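Local coordinates for hydrogenase expression/formation protein (hypb) (Archaeoglobus fulgidus, PDB 2WSM), which probably binds and hydrolyses GTP as a metal-binding maturation factor for hydrogenase, with dimerization that depends on GTP, at residues 43-48 and 73-78; 51-56 and 203-208. All blocks are in the same frame, centred on the assembly; numbering follows the deposited sequence.

In the fold
From the N terminus, strand 31-37 runs through a loop whose sequence fits a P-loop into helix 43-54, which serves both contacts. Interaction 1 closes a short loop: after helix 43-54 the chain adds strand 60-64, and helix 70-77 returns to lie beside residues 43-48. Interaction 2 closes a far longer one, in which all six strands after 31-37 are laid down before helix 201-212 packs on residues 51-56. The two loops cross, since their segments alternate along the chain. Their centres are about 13 Å apart, and a salt bridge from Arg75 to Glu52 joins them directly; helix 43-54 thus links helix 70-77 to helix 201-212.

Interaction 1 of 2, residues 43-48 and 73-78; sequences KTLLIE and YERVRR
Arg75 sends CG away from its own backbone N (chi1 -168°) and runs extended to NE, while Glu48 sets CG opposite its carbonyl carbon and continues extended, and the two side chains cross at about a right angle. The carboxylate puts OE1 over one face of the guanidinium, toward its rim, with the two planes 25° apart and Glu48 OE1 3.4 Å from Arg75 NH1. No N-H points at this oxygen, which makes the pair a salt bridge of charge alone. The guanidinium is gripped in a more directed way by Glu52, which receives Arg75 NE in a second salt bridge. Between the two glutamates the positive charge is probably well balanced, and it may also ease the closeness of Glu48 OE2 to Asp72 OD1.

Apolar atoms complete the join. Leu45 brings CD1 obliquely to the guanidinium, 3.6 Å from Arg75 NH2. Deeper in, the methylene CG of Glu48 rests on Val76 CG1 at 3.5 Å, so this buried acid contributes its aliphatic stem as well as its charge.

The short helical segments run nearly parallel, at 25° with axes 10.5 Å apart, and Glu48 faces Val76 at the nearest backbone approach. Helix 43-54 begins at the probable P-loop, where Lys43 NZ meets Asp66 and Thr44 OG1 meets Glu115. Beneath the helix pair, Ile47 packs on strand 111-118 and Val76 on Ala83 of strand 82-85, outermost in the sheet of this chain.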
loop_
_atom_site.group_PDB
_atom_site.type_symbol
_atom_site.label_atom_id
_atom_site.label_comp_id
_atom_site.label_asym_id
_atom_site.label_seq_id
_atom_site.Cartn_x
_atom_site.Cartn_y
_atom_site.Cartn_z
ATOM N N LYS A 43 12.302 -12.823 -1.774
ATOM C CA LYS A 43 12.619 -12.111 -3.009
ATOM C C LYS A 43 14.110 -12.146 -3.320
ATOM O O LYS A 43 14.514 -12.341 -4.466
ATOM C CB LYS A 43 12.146 -10.656 -2.921
ATOM C CG LYS A 43 10.650 -10.493 -2.673
ATOM C CD LYS A 43 10.271 -9.042 -2.438
ATOM C CE LYS A 43 10.755 -8.565 -1.080
ATOM N NZ LYS A 43 10.260 -7.209 -0.764
ATOM N N THR A 44 14.929 -11.953 -2.291
ATOM C CA THR A 44 16.375 -11.900 -2.469
ATOM C C THR A 44 16.945 -13.237 -2.930
ATOM O O THR A 44 17.761 -13.283 -3.852
ATOM C CB THR A 44 17.078 -11.462 -1.169
ATOM O OG1 THR A 44 16.633 -10.152 -0.811
ATOM C CG2 THR A 44 18.593 -11.445 -1.339
ATOM N N LEU A 45 16.524 -14.322 -2.285
ATOM C CA LEU A 45 17.022 -15.647 -2.637
ATOM C C LEU A 45 16.620 -16.023 -4.055
ATOM O O LEU A 45 17.426 -16.568 -4.812
ATOM C CB LEU A 45 16.533 -16.707 -1.648
ATOM C CG LEU A 45 16.989 -18.145 -1.921
ATOM C CD1 LEU A 45 18.502 -18.227 -1.980
ATOM C CD2 LEU A 45 16.454 -19.104 -0.869
ATOM N N LEU A 46 15.373 -15.733 -4.417
ATOM C CA LEU A 46 14.922 -16.000 -5.780
ATOM C C LEU A 46 15.793 -15.266 -6.796
ATOM O O LEU A 46 16.123 -15.810 -7.852
ATOM C CB LEU A 46 13.457 -15.611 -5.970
ATOM C CG LEU A 46 12.911 -15.852 -7.382
ATOM C CD1 LEU A 46 12.934 -17.338 -7.732
ATOM C CD2 LEU A 46 11.508 -15.292 -7.525
ATOM N N ILE A 47 16.176 -14.033 -6.471
ATOM C CA ILE A 47 17.009 -13.238 -7.365
ATOM C C ILE A 47 18.417 -13.831 -7.494
ATOM O O ILE A 47 18.954 -13.947 -8.595
ATOM C CB ILE A 47 17.079 -11.768 -6.913
ATOM C CG1 ILE A 47 15.745 -11.067 -7.185
ATOM C CG2 ILE A 47 18.219 -11.032 -7.628
ATOM C CD1 ILE A 47 15.660 -9.647 -6.597
ATOM N N GLU A 48 19.004 -14.222 -6.372
ATOM C CA GLU A 48 20.313 -14.866 -6.397
ATOM C C GLU A 48 20.254 -16.157 -7.202
ATOM O O GLU A 48 21.014 -16.337 -8.153
ATOM C CB GLU A 48 20.798 -15.149 -4.976
ATOM C CG GLU A 48 20.909 -13.897 -4.113
ATOM C CD GLU A 48 20.908 -14.195 -2.625
ATOM O OE1 GLU A 48 20.376 -15.257 -2.233
ATOM O OE2 GLU A 48 21.424 -13.360 -1.847
ATOM N N TYR A 73 24.650 -9.246 -0.144
ATOM C CA TYR A 73 25.232 -8.333 -1.121
ATOM C C TYR A 73 26.482 -8.925 -1.763
ATOM O O TYR A 73 26.685 -8.811 -2.973
ATOM C CB TYR A 73 25.522 -6.961 -0.514
ATOM C CG TYR A 73 24.365 -6.015 -0.681
ATOM C CD1 TYR A 73 24.075 -5.461 -1.918
ATOM C CD2 TYR A 73 23.549 -5.693 0.392
ATOM C CE1 TYR A 73 23.006 -4.603 -2.080
ATOM C CE2 TYR A 73 22.488 -4.837 0.244
ATOM C CZ TYR A 73 22.215 -4.296 -0.991
ATOM O OH TYR A 73 21.146 -3.444 -1.133
ATOM N N GLU A 74 27.310 -9.565 -0.948
ATOM C CA GLU A 74 28.464 -10.276 -1.463
ATOM C C GLU A 74 28.003 -11.358 -2.420
ATOM O O GLU A 74 28.563 -11.530 -3.499
ATOM C CB GLU A 74 29.255 -10.907 -0.322
ATOM C CG GLU A 74 30.600 -11.453 -0.749
ATOM C CD GLU A 74 31.564 -11.580 0.412
ATOM O OE1 GLU A 74 31.184 -12.178 1.445
ATOM O OE2 GLU A 74 32.703 -11.081 0.289
ATOM N N ARG A 75 26.964 -12.084 -2.029
ATOM C CA ARG A 75 26.527 -13.217 -2.826
ATOM C C ARG A 75 26.081 -12.796 -4.228
ATOM O O ARG A 75 26.419 -13.452 -5.215
ATOM C CB ARG A 75 25.431 -14.004 -2.109
ATOM C CG ARG A 75 25.132 -15.346 -2.750
ATOM C CD ARG A 75 24.134 -16.139 -1.927
ATOM N NE ARG A 75 23.443 -17.149 -2.727
ATOM C CZ ARG A 75 22.492 -17.950 -2.256
ATOM N NH1 ARG A 75 22.122 -17.867 -0.984
ATOM N NH2 ARG A 75 21.916 -18.839 -3.054
ATOM N N VAL A 76 25.336 -11.696 -4.317
ATOM C CA VAL A 76 24.849 -11.233 -5.612
ATOM C C VAL A 76 25.966 -10.601 -6.435
ATOM O O VAL A 76 26.048 -10.813 -7.645
ATOM C CB VAL A 76 23.677 -10.233 -5.482
ATOM C CG1 VAL A 76 22.543 -10.840 -4.679
ATOM C CG2 VAL A 76 24.142 -8.925 -4.858
ATOM N N ARG A 77 26.826 -9.835 -5.773
ATOM C CA ARG A 77 27.914 -9.143 -6.452
ATOM C C ARG A 77 29.017 -10.110 -6.879
ATOM O O ARG A 77 29.795 -9.826 -7.791
ATOM C CB ARG A 77 28.483 -8.045 -5.553
ATOM C CG ARG A 77 27.652 -6.773 -5.546
ATOM C CD ARG A 77 27.892 -5.946 -4.298
ATOM N NE ARG A 77 26.919 -4.861 -4.183
ATOM C CZ ARG A 77 26.680 -4.177 -3.066
ATOM N NH1 ARG A 77 27.342 -4.464 -1.952
ATOM N NH2 ARG A 77 25.772 -3.209 -3.062
ATOM N N ARG A 78 29.065 -11.264 -6.223
ATOM C CA ARG A 78 30.109 -12.245 -6.462
ATOM C C ARG A 78 30.153 -12.711 -7.913
ATOM O O ARG A 78 31.210 -13.097 -8.414
ATOM C CB ARG A 78 29.911 -13.440 -5.535
ATOM C CG ARG A 78 30.870 -14.592 -5.768
ATOM C CD ARG A 78 30.462 -15.763 -4.905
ATOM N NE ARG A 78 30.031 -15.300 -3.590
ATOM C CZ ARG A 78 29.381 -16.051 -2.710
ATOM N NH1 ARG A 78 29.084 -17.308 -3.011
ATOM N NH2 ARG A 78 29.027 -15.545 -1.535
#

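Interaction 2 of 2, residues 51-56 and 203-208; sequences IERIGN and EWIDFL
The end of the helix that follows the probable P-loop packs here against the C-terminal helix of the nucleotide-binding fold, through the aliphatic parts of Arg53, Ile54, Ile205 and Leu208. Ile54 and Ile205 reach toward each other tip to tip, with their CG2 methyls 3.9 Å apart. Ile54 places CG1 between its backbone N and carbonyl carbon (chi1 56°), and its CD1 comes obliquely to Leu208 CD1 at 4.2 Å. The CD1 of Ile205 also lies 3.7 Å from Arg53 CG and approaches the CB of that arginine. The Arg53 chain then bends at chi2 and chi3, and its NH2 forms a salt bridge with Glu202, three residues before Ile205 on helix 201-212. Hydrocarbon and charge thus hold Arg53 to this helix at separate points.

An alanine in place of Ile205 would lack the methyls that meet Ile54 CG2 and Arg53 CG, and would probably open a gap between the helices, with the arginine stem freer to shift.

Leu208 CD1 also lies over one face of the Trp204 ring, toward its rim, and the ring NE1 is hydrogen-bonded to Thr50 OG1. The inner side of helix 201-212 continues onto the sheet, where Phe207 touches Lys189 of strand 189-192, while Ile51 of helix 43-54 turns to Phe79 and Ile81, just before strand 82-85.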
loop_
_atom_site.group_PDB
_atom_site.type_symbol
_atom_site.label_atom_id
_atom_site.label_comp_id
_atom_site.label_asym_id
_atom_site.label_seq_id
_atom_site.Cartn_x
_atom_site.Cartn_y
_atom_site.Cartn_z
ATOM N N ILE A 51 20.206 -15.536 -10.783
ATOM C CA ILE A 51 21.505 -15.102 -11.258
ATOM C C ILE A 51 22.423 -16.309 -11.432
ATOM O O ILE A 51 23.159 -16.408 -12.415
ATOM C CB ILE A 51 22.108 -14.068 -10.288
ATOM C CG1 ILE A 51 21.292 -12.772 -10.355
ATOM C CG2 ILE A 51 23.575 -13.804 -10.607
ATOM C CD1 ILE A 51 21.522 -11.852 -9.191
ATOM N N GLU A 52 22.337 -17.244 -10.491
ATOM C CA GLU A 52 23.179 -18.432 -10.509
ATOM C C GLU A 52 22.852 -19.357 -11.674
ATOM O O GLU A 52 23.746 -19.962 -12.262
ATOM C CB GLU A 52 23.069 -19.181 -9.185
ATOM C CG GLU A 52 23.893 -18.553 -8.077
ATOM C CD GLU A 52 23.343 -18.827 -6.691
ATOM O OE1 GLU A 52 22.753 -19.910 -6.477
ATOM O OE2 GLU A 52 23.511 -17.952 -5.813
ATOM N N ARG A 53 21.574 -19.449 -12.016
ATOM C CA ARG A 53 21.130 -20.394 -13.032
ATOM C C ARG A 53 21.343 -19.899 -14.466
ATOM O O ARG A 53 21.792 -20.656 -15.321
ATOM C CB ARG A 53 19.666 -20.789 -12.801
ATOM C CG ARG A 53 18.992 -21.433 -14.006
ATOM C CD ARG A 53 19.532 -22.830 -14.297
ATOM N NE ARG A 53 19.338 -23.734 -13.166
ATOM C CZ ARG A 53 18.291 -24.542 -13.015
ATOM N NH1 ARG A 53 18.208 -25.330 -11.948
ATOM N NH2 ARG A 53 17.327 -24.568 -13.927
ATOM N N ILE A 54 21.032 -18.638 -14.732
ATOM C CA ILE A 54 21.108 -18.121 -16.099
ATOM C C ILE A 54 22.015 -16.901 -16.262
ATOM O O ILE A 54 22.024 -16.276 -17.320
ATOM C CB ILE A 54 19.707 -17.758 -16.657
ATOM C CG1 ILE A 54 19.001 -16.765 -15.729
ATOM C CG2 ILE A 54 18.864 -19.017 -16.883
ATOM C CD1 ILE A 54 17.763 -16.138 -16.332
ATOM N N GLY A 55 22.778 -16.568 -15.225
ATOM C CA GLY A 55 23.649 -15.401 -15.262
ATOM C C GLY A 55 24.728 -15.455 -16.335
ATOM O O GLY A 55 25.207 -14.422 -16.800
ATOM N N ASN A 56 25.111 -16.665 -16.731
ATOM C CA ASN A 56 26.117 -16.849 -17.774
ATOM C C ASN A 56 25.562 -16.668 -19.189
ATOM O O ASN A 56 26.286 -16.261 -20.098
ATOM C CB ASN A 56 26.784 -18.223 -17.642
ATOM C CG ASN A 56 27.656 -18.335 -16.399
ATOM O OD1 ASN A 56 28.279 -17.361 -15.966
ATOM N ND2 ASN A 56 27.708 -19.532 -15.821
ATOM N N GLU A 203 9.988 -23.591 -13.967
ATOM C CA GLU A 203 8.843 -22.840 -14.449
ATOM C C GLU A 203 9.155 -21.347 -14.403
ATOM O O GLU A 203 8.872 -20.623 -15.358
ATOM C CB GLU A 203 7.606 -23.163 -13.614
ATOM C CG GLU A 203 6.354 -22.427 -14.054
ATOM C CD GLU A 203 5.065 -23.092 -13.563
ATOM O OE1 GLU A 203 5.096 -23.803 -12.533
ATOM O OE2 GLU A 203 4.017 -22.899 -14.215
ATOM N N TRP A 204 9.745 -20.899 -13.293
ATOM C CA TRP A 204 10.122 -19.498 -13.121
ATOM C C TRP A 204 11.114 -19.075 -14.191
ATOM O O TRP A 204 10.963 -18.031 -14.828
ATOM C CB TRP A 204 10.722 -19.285 -11.727
ATOM C CG TRP A 204 11.548 -18.032 -11.568
ATOM C CD1 TRP A 204 12.901 -17.959 -11.451
ATOM C CD2 TRP A 204 11.068 -16.677 -11.505
ATOM N NE1 TRP A 204 13.298 -16.646 -11.317
ATOM C CE2 TRP A 204 12.192 -15.840 -11.348
ATOM C CE3 TRP A 204 9.800 -16.093 -11.573
ATOM C CZ2 TRP A 204 12.087 -14.449 -11.249
ATOM C CZ3 TRP A 204 9.695 -14.706 -11.471
ATOM C CH2 TRP A 204 10.830 -13.903 -11.313
ATOM N N ILE A 205 12.129 -19.905 -14.393
ATOM C CA ILE A 205 13.171 -19.604 -15.363
ATOM C C ILE A 205 12.571 -19.543 -16.762
ATOM O O ILE A 205 12.855 -18.621 -17.530
ATOM C CB ILE A 205 14.295 -20.651 -15.312
ATOM C CG1 ILE A 205 15.049 -20.552 -13.983
ATOM C CG2 ILE A 205 15.239 -20.478 -16.487
ATOM C CD1 ILE A 205 15.982 -19.364 -13.893
ATOM N N ASP A 206 11.727 -20.522 -17.077
ATOM C CA ASP A 206 11.019 -20.550 -18.354
ATOM C C ASP A 206 10.212 -19.278 -18.595
ATOM O O ASP A 206 10.161 -18.772 -19.711
ATOM C CB ASP A 206 10.100 -21.773 -18.434
ATOM C CG ASP A 206 10.871 -23.078 -18.597
ATOM O OD1 ASP A 206 11.971 -23.056 -19.191
ATOM O OD2 ASP A 206 10.372 -24.126 -18.133
ATOM N N PHE A 207 9.574 -18.763 -17.551
ATOM C CA PHE A 207 8.845 -17.504 -17.670
ATOM C C PHE A 207 9.789 -16.358 -18.033
ATOM O O PHE A 207 9.460 -15.512 -18.861
ATOM C CB PHE A 207 8.108 -17.192 -16.370
ATOM C CG PHE A 207 7.798 -15.733 -16.178
ATOM C CD1 PHE A 207 6.745 -15.140 -16.848
ATOM C CD2 PHE A 207 8.548 -14.963 -15.304
ATOM C CE1 PHE A 207 6.451 -13.804 -16.661
ATOM C CE2 PHE A 207 8.260 -13.630 -15.114
ATOM C CZ PHE A 207 7.211 -13.048 -15.795
ATOM N N LEU A 208 10.963 -16.336 -17.410
ATOM C CA LEU A 208 11.958 -15.310 -17.712
ATOM C C LEU A 208 12.466 -15.411 -19.154
ATOM O O LEU A 208 12.594 -14.406 -19.838
ATOM C CB LEU A 208 13.135 -15.388 -16.735
ATOM C CG LEU A 208 12.898 -14.949 -15.293
ATOM C CD1 LEU A 208 14.182 -15.122 -14.484
ATOM C CD2 LEU A 208 12.401 -13.504 -15.236
#